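Local coordinates for 2-polyprenyl-6-methoxyphenol hydroxylase-like FAD-dependent oxidoreductase (Streptomyces sp. NRRL 11266, PDB 6UI5), which is an FAD-binding flavoprotein that joins a Rossmann-type nucleotide-binding domain to a C-terminal domain of the thioredoxin clan, at residues Q442-W447 against T489-W494; V386-E391 against R401-R406; R24-V29 against A313-W318; P408-K413 against P460-T465; L467-P470 against V474-H477. All blocks are in the same frame, centred on the assembly; numbering follows the deposited sequence.

Contact 1 (Q442-W447 against T489-W494)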
# COMPACT_ATOMS: atom_id res chain seq x y z
N GLN A 442 11.16 43.52 -1.62
CA GLN A 442 10.72 44.52 -2.58
C GLN A 442 9.33 44.11 -3.06
O GLN A 442 9.19 43.10 -3.74
CB GLN A 442 11.69 44.64 -3.76
CG GLN A 442 11.18 45.55 -4.89
CD GLN A 442 11.75 45.17 -6.25
OE1 GLN A 442 11.03 45.17 -7.25
NE2 GLN A 442 13.04 44.83 -6.28
N GLU A 443 8.31 44.88 -2.68
CA GLU A 443 6.96 44.51 -3.06
C GLU A 443 6.66 45.01 -4.47
O GLU A 443 6.94 46.16 -4.81
CB GLU A 443 5.94 45.05 -2.06
CG GLU A 443 5.96 46.53 -1.83
CD GLU A 443 4.66 47.00 -1.20
OE1 GLU A 443 3.59 46.60 -1.71
OE2 GLU A 443 4.72 47.76 -0.20
N GLU A 444 6.10 44.13 -5.30
CA GLU A 444 5.74 44.51 -6.65
C GLU A 444 4.45 45.30 -6.57
O GLU A 444 3.35 44.74 -6.49
CB GLU A 444 5.63 43.28 -7.55
CG GLU A 444 6.91 42.47 -7.64
CD GLU A 444 8.06 43.20 -8.37
OE1 GLU A 444 7.78 44.07 -9.22
OE2 GLU A 444 9.25 42.90 -8.10
N SER A 445 4.58 46.63 -6.58
CA SER A 445 3.45 47.54 -6.45
C SER A 445 2.39 47.33 -7.52
O SER A 445 1.32 47.93 -7.43
CB SER A 445 3.92 48.99 -6.52
OG SER A 445 4.34 49.33 -7.83
N GLY A 446 2.66 46.56 -8.55
CA GLY A 446 1.66 46.39 -9.55
C GLY A 446 0.51 45.67 -8.88
O GLY A 446 -0.62 46.18 -8.82
N TRP A 447 0.80 44.53 -8.29
CA TRP A 447 -0.25 43.73 -7.71
C TRP A 447 -0.72 44.23 -6.34
O TRP A 447 -1.52 43.55 -5.69
CB TRP A 447 0.23 42.29 -7.66
CG TRP A 447 0.46 41.74 -9.04
CD1 TRP A 447 -0.43 41.01 -9.79
CD2 TRP A 447 1.63 41.90 -9.85
NE1 TRP A 447 0.14 40.70 -11.01
CE2 TRP A 447 1.40 41.23 -11.06
CE3 TRP A 447 2.86 42.55 -9.66
CZ2 TRP A 447 2.34 41.18 -12.09
CZ3 TRP A 447 3.81 42.50 -10.68
CH2 TRP A 447 3.55 41.82 -11.88
N THR A 489 6.67 36.17 -11.93
CA THR A 489 6.01 35.18 -12.77
C THR A 489 4.79 34.62 -12.04
O THR A 489 3.66 34.66 -12.55
CB THR A 489 7.01 34.08 -13.14
OG1 THR A 489 8.03 34.62 -14.02
CG2 THR A 489 6.30 32.91 -13.83
N ALA A 490 5.00 34.15 -10.81
CA ALA A 490 3.93 33.70 -9.94
C ALA A 490 2.79 34.71 -9.86
O ALA A 490 1.61 34.35 -9.91
CB ALA A 490 4.51 33.42 -8.55
N LEU A 491 3.11 36.00 -9.76
CA LEU A 491 2.07 37.00 -9.65
C LEU A 491 1.27 37.12 -10.95
O LEU A 491 0.05 37.32 -10.90
CB LEU A 491 2.67 38.34 -9.26
CG LEU A 491 3.06 38.37 -7.79
CD1 LEU A 491 3.98 39.55 -7.56
CD2 LEU A 491 1.80 38.43 -6.87
N ARG A 492 1.95 37.00 -12.10
CA ARG A 492 1.21 37.07 -13.36
C ARG A 492 0.31 35.85 -13.55
O ARG A 492 -0.81 35.97 -14.07
CB ARG A 492 2.16 37.20 -14.54
CG ARG A 492 2.88 38.54 -14.56
CD ARG A 492 4.04 38.58 -15.57
NE ARG A 492 4.78 39.83 -15.45
CZ ARG A 492 4.36 41.00 -15.92
NH1 ARG A 492 3.19 41.08 -16.55
NH2 ARG A 492 5.10 42.09 -15.75
N THR A 493 0.77 34.67 -13.12
CA THR A 493 0.01 33.49 -13.48
C THR A 493 -1.20 33.31 -12.57
O THR A 493 -2.23 32.82 -13.03
CB THR A 493 0.90 32.24 -13.50
OG1 THR A 493 0.98 31.64 -12.20
CG2 THR A 493 2.32 32.55 -14.01
N TRP A 494 -1.11 33.75 -11.31
CA TRP A 494 -2.19 33.59 -10.34
C TRP A 494 -3.01 34.85 -10.13
O TRP A 494 -4.22 34.76 -9.92
CB TRP A 494 -1.63 33.12 -8.99
CG TRP A 494 -1.10 31.74 -9.09
CD1 TRP A 494 0.16 31.34 -8.84
CD2 TRP A 494 -1.84 30.57 -9.47
NE1 TRP A 494 0.28 29.98 -9.05
CE2 TRP A 494 -0.94 29.49 -9.44
CE3 TRP A 494 -3.18 30.33 -9.81
CZ2 TRP A 494 -1.32 28.18 -9.77
CZ3 TRP A 494 -3.56 29.03 -10.14
CH2 TRP A 494 -2.63 27.97 -10.11
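Trp447, in the loop 442-447, faces one turn of the helical segment 489-494, with the CA atoms of Trp447 and Leu491 7.4 Å apart. The Trp447 indole lies across Leu491, whose CB stands over the five-membered ring, 3.7 Å from its centroid and only 13° off the normal: a CH-pi contact on the ring face. Leucine suits the place because its branches spread the contact further, CD1 reaching Trp447 CE3 at 3.8 Å. The same methyl touches the start of the Glu444 side chain, CB of Glu444 to CD1 of Leu491 measuring 4.1 Å. Glu444 OE2 takes both a salt bridge from Arg488 and a hydrogen bond from Gln484, residues of the same helix. At the benzene end of the indole, Arg492 CG comes within 3.7 Å of Trp447 CZ2, and the Arg492 guanidinium plane stands at 89° to the indole, one of its faces toward Trp447 CH2. The indole N-H is satisfied by Gly496 O, just after the helix. The loop between strands 430-434 and 451-455 is thus packed on helix 484-495, the last helix of a domain whose mixed sheet and closing helix are consistent with a thioredoxin-like fold.

Contact 2 (V386-E391 against R401-R406)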
# COMPACT_ATOMS: atom_id res chain seq x y z
N VAL A 386 -0.89 21.61 -4.04
CA VAL A 386 -1.31 22.11 -5.35
C VAL A 386 -0.07 22.21 -6.24
O VAL A 386 0.95 22.77 -5.82
CB VAL A 386 -1.98 23.48 -5.20
CG1 VAL A 386 -1.96 24.25 -6.53
CG2 VAL A 386 -3.42 23.31 -4.65
N PRO A 387 -0.11 21.65 -7.45
CA PRO A 387 1.10 21.65 -8.29
C PRO A 387 1.47 23.06 -8.73
O PRO A 387 0.64 23.80 -9.27
CB PRO A 387 0.71 20.76 -9.47
CG PRO A 387 -0.79 20.80 -9.52
CD PRO A 387 -1.26 21.00 -8.11
N ILE A 388 2.71 23.45 -8.46
CA ILE A 388 3.19 24.80 -8.75
C ILE A 388 4.37 24.66 -9.70
O ILE A 388 5.40 24.09 -9.35
CB ILE A 388 3.61 25.55 -7.47
CG1 ILE A 388 2.44 25.71 -6.49
CG2 ILE A 388 4.26 26.90 -7.82
CD1 ILE A 388 1.50 26.85 -6.80
N ALA A 389 4.21 25.17 -10.93
CA ALA A 389 5.30 25.25 -11.89
C ALA A 389 5.09 26.46 -12.78
O ALA A 389 3.96 26.90 -13.00
CB ALA A 389 5.40 23.99 -12.74
N TYR A 390 6.18 26.99 -13.30
CA TYR A 390 6.12 28.18 -14.14
C TYR A 390 7.01 27.98 -15.35
O TYR A 390 8.01 27.24 -15.29
CB TYR A 390 6.55 29.44 -13.36
CG TYR A 390 5.74 29.68 -12.11
CD1 TYR A 390 4.43 30.11 -12.20
CD2 TYR A 390 6.28 29.45 -10.84
CE1 TYR A 390 3.68 30.33 -11.08
CE2 TYR A 390 5.54 29.66 -9.71
CZ TYR A 390 4.22 30.10 -9.83
OH TYR A 390 3.42 30.33 -8.73
N GLU A 391 6.63 28.61 -16.46
CA GLU A 391 7.46 28.51 -17.65
C GLU A 391 8.81 29.16 -17.40
O GLU A 391 8.90 30.20 -16.74
CB GLU A 391 6.78 29.16 -18.86
CG GLU A 391 6.03 28.20 -19.81
CD GLU A 391 6.74 26.85 -20.05
OE1 GLU A 391 7.99 26.77 -20.00
OE2 GLU A 391 6.04 25.84 -20.30
N ARG A 401 8.44 21.19 0.98
CA ARG A 401 7.25 20.86 1.74
C ARG A 401 6.33 22.05 1.93
O ARG A 401 5.32 21.94 2.64
CB ARG A 401 7.64 20.27 3.09
CG ARG A 401 8.10 18.82 2.98
CD ARG A 401 6.90 17.89 3.07
NE ARG A 401 6.80 16.89 2.01
CZ ARG A 401 5.69 16.21 1.74
NH1 ARG A 401 5.67 15.31 0.75
NH2 ARG A 401 4.59 16.41 2.47
N LEU A 402 6.65 23.20 1.34
CA LEU A 402 5.86 24.40 1.51
C LEU A 402 5.11 24.83 0.26
O LEU A 402 3.96 25.28 0.36
CB LEU A 402 6.75 25.56 2.00
CG LEU A 402 7.45 25.31 3.34
CD1 LEU A 402 8.39 26.43 3.72
CD2 LEU A 402 6.45 25.05 4.49
N LEU A 403 5.73 24.69 -0.92
CA LEU A 403 5.08 25.10 -2.16
C LEU A 403 3.79 24.32 -2.38
O LEU A 403 3.74 23.10 -2.19
CB LEU A 403 6.00 24.89 -3.36
CG LEU A 403 6.74 26.11 -3.92
CD1 LEU A 403 7.73 25.66 -4.97
CD2 LEU A 403 5.80 27.15 -4.52
N GLY A 404 2.76 25.04 -2.80
CA GLY A 404 1.48 24.45 -3.09
C GLY A 404 0.68 24.05 -1.88
O GLY A 404 -0.27 23.27 -2.03
N ARG A 405 1.05 24.52 -0.69
CA ARG A 405 0.37 24.15 0.55
C ARG A 405 0.16 25.35 1.45
O ARG A 405 0.89 26.33 1.39
CB ARG A 405 1.13 23.08 1.34
CG ARG A 405 1.28 21.89 0.46
CD ARG A 405 1.53 20.63 1.13
NE ARG A 405 2.66 20.01 0.45
CZ ARG A 405 3.05 18.76 0.62
NH1 ARG A 405 4.11 18.29 -0.05
NH2 ARG A 405 2.36 17.97 1.43
N ARG A 406 -0.87 25.25 2.27
CA ARG A 406 -1.07 26.25 3.30
C ARG A 406 -0.01 26.06 4.38
O ARG A 406 0.37 24.93 4.72
CB ARG A 406 -2.50 26.14 3.89
CG ARG A 406 -3.64 26.61 2.92
CD ARG A 406 -5.02 26.26 3.49
NE ARG A 406 -4.86 25.03 4.22
CZ ARG A 406 -5.20 23.84 3.77
NH1 ARG A 406 -5.80 23.75 2.58
NH2 ARG A 406 -4.96 22.76 4.50
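Val386 and Gly404 are joined by the one hydrogen bond between the segments, from Val386 N to Gly404 O, 2.7 Å long with an angle of 160° at the hydrogen. A weaker CH...O contact returns from the same glycine, its CA 3.2 Å from Val386 O, so the two residues meet through both carbonyls. Gly404 sits at the third position of a type II turn from Leu402 to Arg405, with positive phi (75°), which favours glycine; having no side chain, it can bring its CA close to Val386 O. The turn is closed by Arg405 N to Leu402 O at 3.2 Å.

The apolar part belongs to Ile388. Its CG1, set anti to the carbonyl carbon (chi1 -61°), lies 3.8 Å from Gly404 CA, and the other branch, CG2, meets Leu403 CD2 at 3.7 Å. A branched residue can thus pack on the bare glycine and on the neighbouring leucine at once.

Among the charged groups, Arg401 and Arg405 place their guanidiniums together around Glu377, which forms a salt bridge to each. The chemistry implies a junction fixed by main-chain polarity and supplemented by a small aliphatic contact of Ile388 with Leu403 and Gly404, its turn further anchored through backbone bonds from Gly404 and Arg405 to Val474.

Contact 3 (R24-V29 against A313-W318). Unlike the reference sequence in segment 313-318: Glu314 (reference Asp).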
# COMPACT_ATOMS: atom_id res chain seq x y z
N ARG A 24 -15.97 39.03 -1.06
CA ARG A 24 -15.35 39.76 -2.16
C ARG A 24 -16.38 40.55 -2.98
O ARG A 24 -16.13 40.87 -4.15
CB ARG A 24 -14.55 38.79 -3.04
CG ARG A 24 -13.58 37.87 -2.23
CD ARG A 24 -12.65 37.02 -3.11
NE ARG A 24 -11.55 36.46 -2.33
CZ ARG A 24 -11.66 35.36 -1.58
NH1 ARG A 24 -12.83 34.73 -1.56
NH2 ARG A 24 -10.62 34.88 -0.90
N ASP A 25 -17.52 40.88 -2.39
CA ASP A 25 -18.51 41.75 -3.02
C ASP A 25 -18.99 41.21 -4.37
O ASP A 25 -19.33 41.96 -5.28
CB ASP A 25 -17.96 43.18 -3.18
CG ASP A 25 -17.56 43.81 -1.85
OD1 ASP A 25 -17.93 43.27 -0.77
OD2 ASP A 25 -16.87 44.84 -1.87
N VAL A 26 -18.99 39.89 -4.53
CA VAL A 26 -19.62 39.23 -5.67
C VAL A 26 -21.05 38.89 -5.27
O VAL A 26 -21.24 38.18 -4.27
CB VAL A 26 -18.86 37.95 -6.08
CG1 VAL A 26 -19.70 37.11 -7.04
CG2 VAL A 26 -17.52 38.29 -6.70
N PRO A 27 -22.07 39.35 -6.00
CA PRO A 27 -23.46 39.07 -5.59
C PRO A 27 -23.73 37.58 -5.68
O PRO A 27 -23.60 36.97 -6.75
CB PRO A 27 -24.28 39.87 -6.61
CG PRO A 27 -23.42 39.90 -7.84
CD PRO A 27 -21.99 39.92 -7.36
N ALA A 28 -24.08 36.97 -4.55
CA ALA A 28 -24.33 35.53 -4.53
C ALA A 28 -25.73 35.22 -4.00
O ALA A 28 -26.21 35.84 -3.04
CB ALA A 28 -23.29 34.82 -3.68
N VAL A 29 -26.39 34.26 -4.63
CA VAL A 29 -27.67 33.79 -4.15
C VAL A 29 -27.55 32.30 -3.91
O VAL A 29 -27.22 31.54 -4.83
CB VAL A 29 -28.82 34.13 -5.11
CG1 VAL A 29 -30.00 33.22 -4.84
CG2 VAL A 29 -29.20 35.59 -4.94
N ALA A 313 -12.24 36.62 -8.95
CA ALA A 313 -11.27 37.23 -9.86
C ALA A 313 -11.85 37.38 -11.26
O ALA A 313 -11.68 38.42 -11.90
CB ALA A 313 -9.98 36.41 -9.90
N GLU A 314 -12.52 36.34 -11.76
CA GLU A 314 -13.10 36.45 -13.09
C GLU A 314 -14.17 37.53 -13.13
O GLU A 314 -14.20 38.34 -14.06
CB GLU A 314 -13.69 35.12 -13.53
CG GLU A 314 -14.39 35.23 -14.86
CD GLU A 314 -13.42 35.25 -16.02
OE1 GLU A 314 -13.79 35.83 -17.07
OE2 GLU A 314 -12.31 34.69 -15.87
N VAL A 315 -15.03 37.58 -12.12
CA VAL A 315 -16.00 38.67 -12.04
C VAL A 315 -15.28 40.01 -12.09
O VAL A 315 -15.62 40.90 -12.88
CB VAL A 315 -16.85 38.53 -10.76
CG1 VAL A 315 -17.81 39.67 -10.66
CG2 VAL A 315 -17.59 37.18 -10.74
N HIS A 316 -14.24 40.15 -11.26
CA HIS A 316 -13.60 41.46 -11.23
C HIS A 316 -12.74 41.71 -12.46
O HIS A 316 -12.25 42.83 -12.62
CB HIS A 316 -12.78 41.60 -9.94
CG HIS A 316 -13.61 41.53 -8.70
ND1 HIS A 316 -14.78 42.25 -8.54
CD2 HIS A 316 -13.46 40.81 -7.56
CE1 HIS A 316 -15.31 41.98 -7.36
NE2 HIS A 316 -14.53 41.12 -6.74
N GLY A 317 -12.58 40.73 -13.35
CA GLY A 317 -11.94 40.97 -14.62
C GLY A 317 -10.43 40.87 -14.63
O GLY A 317 -9.81 41.09 -15.68
N TRP A 318 -9.81 40.52 -13.51
CA TRP A 318 -8.36 40.42 -13.48
C TRP A 318 -7.86 38.99 -13.47
O TRP A 318 -6.65 38.77 -13.53
CB TRP A 318 -7.79 41.18 -12.27
CG TRP A 318 -8.19 40.73 -10.90
CD1 TRP A 318 -9.05 41.38 -10.04
CD2 TRP A 318 -7.69 39.59 -10.18
NE1 TRP A 318 -9.13 40.70 -8.85
CE2 TRP A 318 -8.31 39.60 -8.91
CE3 TRP A 318 -6.81 38.56 -10.49
CZ2 TRP A 318 -8.05 38.62 -7.95
CZ3 TRP A 318 -6.58 37.57 -9.54
CH2 TRP A 318 -7.19 37.61 -8.29
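Within the FAD-binding domain, the C-terminal end of helix 295-316 meets the turn that leads from helix 12-22 to strand 28-31 of the parallel sheet. His316 supplies the polar link: its NE2 donates to Arg24 O at 3.1 Å, with a bent angle of 140° at the hydrogen. The oxygen lies at the ring edge, exactly in the imidazole plane, and the nitrogen lies in the carbonyl plane, so the ring's rotation is well matched to the acceptor. With CG anti to the carbonyl carbon (chi1 -62°), the imidazole swings back toward the turn. Histidine suits the place, as a flat group long enough to carry a donor to a neighbouring main chain.

Beside this bond lies a small aliphatic patch. Val26 CG2 touches Val315 CB at 4.1 Å and also reaches His316 NE2, while Val26 further packs on Ala312 of the same helix. The Arg24 side chain leads elsewhere, to Glu20 and to Gly428 O. Each of the two helices ends in a Schellman motif, with Asp25 and Gly317 taking the positive-phi positions. Strand 5-8, helix 12-22 and strand 28-31 form the beta-alpha-beta unit of a Rossmann-type fold, and helix 295-316 packs by its C-terminal end on the turn of that unit.

Contact 4 (P408-K413 against P460-T465)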
# COMPACT_ATOMS: atom_id res chain seq x y z
N PRO A 408 2.21 26.10 7.98
CA PRO A 408 1.96 25.54 9.32
C PRO A 408 1.53 26.59 10.33
O PRO A 408 1.70 27.80 10.15
CB PRO A 408 3.31 24.93 9.72
CG PRO A 408 4.10 24.83 8.43
CD PRO A 408 3.62 25.95 7.58
N LYS A 409 0.96 26.10 11.44
CA LYS A 409 0.36 26.98 12.43
C LYS A 409 1.47 27.67 13.22
O LYS A 409 1.94 27.15 14.23
CB LYS A 409 -0.59 26.21 13.35
CG LYS A 409 -1.15 27.01 14.53
CD LYS A 409 -2.36 26.37 15.18
CE LYS A 409 -3.65 26.81 14.49
NZ LYS A 409 -4.72 27.18 15.50
N VAL A 410 1.92 28.82 12.74
CA VAL A 410 3.00 29.53 13.41
C VAL A 410 2.52 30.92 13.73
O VAL A 410 1.68 31.49 13.02
CB VAL A 410 4.32 29.59 12.57
CG1 VAL A 410 4.99 28.22 12.50
CG2 VAL A 410 4.08 30.15 11.17
N GLN A 411 3.05 31.47 14.81
CA GLN A 411 2.89 32.88 15.10
C GLN A 411 3.70 33.73 14.13
O GLN A 411 4.85 33.41 13.81
CB GLN A 411 3.35 33.18 16.52
CG GLN A 411 2.39 32.70 17.57
CD GLN A 411 1.07 33.40 17.44
OE1 GLN A 411 0.18 32.92 16.73
NE2 GLN A 411 0.94 34.55 18.10
N ILE A 412 3.11 34.82 13.66
CA ILE A 412 3.91 35.85 13.02
C ILE A 412 3.65 37.17 13.73
O ILE A 412 2.50 37.56 13.93
CB ILE A 412 3.64 35.94 11.51
CG1 ILE A 412 2.23 36.37 11.23
CG2 ILE A 412 3.95 34.61 10.80
CD1 ILE A 412 2.17 37.77 10.86
N LYS A 413 4.73 37.85 14.12
CA LYS A 413 4.65 39.02 14.97
C LYS A 413 4.83 40.29 14.14
O LYS A 413 5.86 40.47 13.50
CB LYS A 413 5.70 38.93 16.07
CG LYS A 413 5.68 37.62 16.82
CD LYS A 413 6.85 37.56 17.79
CE LYS A 413 6.71 36.46 18.83
NZ LYS A 413 6.68 35.09 18.21
N PRO A 460 11.23 30.54 12.60
CA PRO A 460 12.10 29.37 12.45
C PRO A 460 11.50 28.33 11.52
O PRO A 460 10.33 27.97 11.64
CB PRO A 460 12.23 28.84 13.88
CG PRO A 460 11.94 30.03 14.75
CD PRO A 460 10.89 30.82 14.01
N ASP A 461 12.32 27.88 10.57
CA ASP A 461 12.03 26.82 9.62
C ASP A 461 11.09 27.26 8.51
O ASP A 461 10.47 26.43 7.87
CB ASP A 461 11.49 25.57 10.31
CG ASP A 461 12.58 24.79 11.00
OD1 ASP A 461 13.58 24.45 10.32
OD2 ASP A 461 12.46 24.55 12.22
N LEU A 462 10.99 28.56 8.28
CA LEU A 462 10.32 29.14 7.14
C LEU A 462 11.27 30.09 6.42
O LEU A 462 12.11 30.76 7.06
CB LEU A 462 9.06 29.92 7.57
CG LEU A 462 7.82 29.11 7.95
CD1 LEU A 462 6.66 30.06 8.11
CD2 LEU A 462 7.50 28.02 6.91
N PRO A 463 11.18 30.19 5.10
CA PRO A 463 12.05 31.13 4.37
C PRO A 463 11.79 32.57 4.77
O PRO A 463 10.92 32.85 5.61
CB PRO A 463 11.66 30.90 2.91
CG PRO A 463 10.18 30.42 3.01
CD PRO A 463 10.24 29.49 4.21
N GLY A 464 12.52 33.50 4.14
CA GLY A 464 12.41 34.90 4.50
C GLY A 464 11.24 35.61 3.87
O GLY A 464 10.72 36.58 4.43
N THR A 465 10.79 35.14 2.70
CA THR A 465 9.68 35.75 1.96
C THR A 465 8.77 34.65 1.42
O THR A 465 9.24 33.55 1.10
CB THR A 465 10.21 36.66 0.82
OG1 THR A 465 11.47 37.25 1.22
CG2 THR A 465 9.22 37.79 0.47
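Leu462, with the largest share of buried surface here, reaches across to both Val410 and Pro408, and each of its methyls has a different partner. Leu462 CD1 meets Val410 CG2 at 4.0 Å, the two side chains approaching tip to tip; Leu462 CD2 lies 4.4 Å from Pro408 CD, a looser touch on that ring carbon. The leucine directs its CG anti to the carbonyl carbon (chi1 -76°), which carries the fork out over the gap between the backbones: the CA atoms of Pro408 and Leu462 are 9.4 Å apart, too far for main-chain bonding.

Val410 turns its CG2 into the position between backbone N and carbonyl carbon, with CG1 beside the N (chi1 -71°), and the first of these methyls makes the contact. Beta-branched residues favour extended backbone angles such as those of Val410, whose CB here points toward the 460-465 loop. Pro408 has no backbone N-H to satisfy, which suits a buried apolar position; it and Val410 are the two ends of an inverse gamma turn centred on Lys409.

The contact is wholly aliphatic and small, 110 Å² in all. Leu462 also packs against Leu402, and Pro408 against Arg89, so the patch extends beyond the two segments. It lies between the residues leading into strand 411-414, which pairs with strand 417-420, and the loop from strand 451-455 to strand 465-468, which lies between strands 430-434 and 474-477.

Contact 5 (L467-P470 against V474-H477)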
# COMPACT_ATOMS: atom_id res chain seq x y z
N LEU A 467 4.79 34.10 -0.89
CA LEU A 467 3.59 34.63 -1.52
C LEU A 467 2.45 33.62 -1.37
O LEU A 467 2.60 32.45 -1.74
CB LEU A 467 3.83 34.95 -2.98
CG LEU A 467 2.65 35.42 -3.82
CD1 LEU A 467 2.25 36.90 -3.54
CD2 LEU A 467 2.96 35.17 -5.33
N LEU A 468 1.34 34.06 -0.78
CA LEU A 468 0.19 33.17 -0.57
C LEU A 468 -0.92 33.57 -1.53
O LEU A 468 -1.26 34.75 -1.64
CB LEU A 468 -0.33 33.24 0.86
CG LEU A 468 0.74 33.09 1.94
CD1 LEU A 468 0.12 33.40 3.32
CD2 LEU A 468 1.38 31.70 1.91
N ARG A 469 -1.44 32.58 -2.24
CA ARG A 469 -2.69 32.78 -2.96
C ARG A 469 -3.87 32.96 -2.01
O ARG A 469 -3.81 32.58 -0.83
CB ARG A 469 -2.96 31.62 -3.90
CG ARG A 469 -1.70 31.05 -4.58
CD ARG A 469 -2.15 30.11 -5.67
NE ARG A 469 -3.29 29.27 -5.23
CZ ARG A 469 -3.73 28.19 -5.86
NH1 ARG A 469 -3.16 27.79 -7.02
NH2 ARG A 469 -4.75 27.51 -5.36
N PRO A 470 -4.96 33.57 -2.49
CA PRO A 470 -6.09 33.86 -1.60
C PRO A 470 -6.64 32.65 -0.86
O PRO A 470 -7.27 32.82 0.18
CB PRO A 470 -7.14 34.47 -2.54
CG PRO A 470 -6.34 35.08 -3.64
CD PRO A 470 -5.16 34.15 -3.84
N VAL A 474 0.92 28.38 -0.87
CA VAL A 474 2.21 29.02 -1.17
C VAL A 474 2.49 28.90 -2.67
O VAL A 474 2.82 27.82 -3.17
CB VAL A 474 3.35 28.38 -0.40
CG1 VAL A 474 4.69 28.99 -0.93
CG2 VAL A 474 3.19 28.60 1.06
N ALA A 475 2.42 30.02 -3.39
CA ALA A 475 2.77 29.98 -4.80
C ALA A 475 4.22 30.36 -5.07
O ALA A 475 4.69 30.18 -6.19
CB ALA A 475 1.84 30.90 -5.60
N TRP A 476 4.94 30.85 -4.06
CA TRP A 476 6.31 31.31 -4.24
C TRP A 476 6.93 31.57 -2.88
O TRP A 476 6.25 32.04 -1.96
CB TRP A 476 6.36 32.61 -5.08
CG TRP A 476 7.71 33.31 -5.11
CD1 TRP A 476 8.65 33.23 -6.12
CD2 TRP A 476 8.25 34.20 -4.14
NE1 TRP A 476 9.73 34.01 -5.82
CE2 TRP A 476 9.52 34.62 -4.61
CE3 TRP A 476 7.79 34.70 -2.92
CZ2 TRP A 476 10.34 35.50 -3.90
CZ3 TRP A 476 8.60 35.57 -2.21
CH2 TRP A 476 9.87 35.97 -2.70
N HIS A 477 8.21 31.28 -2.78
CA HIS A 477 9.01 31.65 -1.63
C HIS A 477 10.48 31.65 -2.05
O HIS A 477 10.84 31.09 -3.09
CB HIS A 477 8.73 30.70 -0.47
CG HIS A 477 9.33 29.34 -0.65
ND1 HIS A 477 10.69 29.15 -0.84
CD2 HIS A 477 8.77 28.11 -0.69
CE1 HIS A 477 10.93 27.86 -0.98
NE2 HIS A 477 9.78 27.20 -0.88
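Leu468 and Val474 meet by their methyls, CD2 of the leucine to CG2 of the valine at 3.7 Å, at the apolar centre of a beta hairpin made by strands 465-468 and 474-477 in the mixed sheet of the thioredoxin-like domain. The two are an antiparallel non-hydrogen-bonded pair, with both side chains on one face, where Leu468 also packs on Leu407. On the other face Leu467 and Trp476 sit as a hydrogen-bonded pair; Leu467 CB lies 4.0 Å from Trp476 CE3. Aliphatic and aromatic groups fit here because helix 484-495 covers this face, Leu491 lying on Leu467 and Leu487 on the indole. Between the pairs the register slips by one residue, a beta bulge: Ala475 is the extra residue and, with Trp476, lies opposite Leu467. Its small methyl accommodates Arg469, whose CG is 3.7 Å from Ala475 CB.

Farther out, Arg469, bent at chi3 (-42°), makes salt bridges to Asp471 and Glu330 and a cation-pi contact with Trp494, so the buried charge is probably compensated. Ala475 O receives the Tyr390 hydroxyl, and the indole N-H of Trp476 is held by Gly483 O.

Between the strands themselves run two backbone bonds: Ala475 N to Leu467 O is 2.9 Å, and Leu467 N reaches Trp476 O at 2.7 Å, with 166° at the hydrogen.

Contact 5 is the buried one; contacts 1, 2 and 4 gather around it, and these, like contact 3, are only partly buried. Contact 1 holds the helix that covers one face of the hairpin, where Leu491 meets Leu467. Contact 2, its centre about 8 Å from that of contact 5, is bonded to the hairpin edge through Gly404 and Val474. Contact 4 adds a purely aliphatic patch, linked to contact 2 through Leu402. Contact 3 stands apart in the FAD-binding domain, touching contact 5 through Arg24 and Pro470 and contact 1 through Trp318 and Trp494. Contact 5 combines two backbone bonds with buried side-chain packing, contact 2 relies on a single one, and contact 3 uses a side-chain donor.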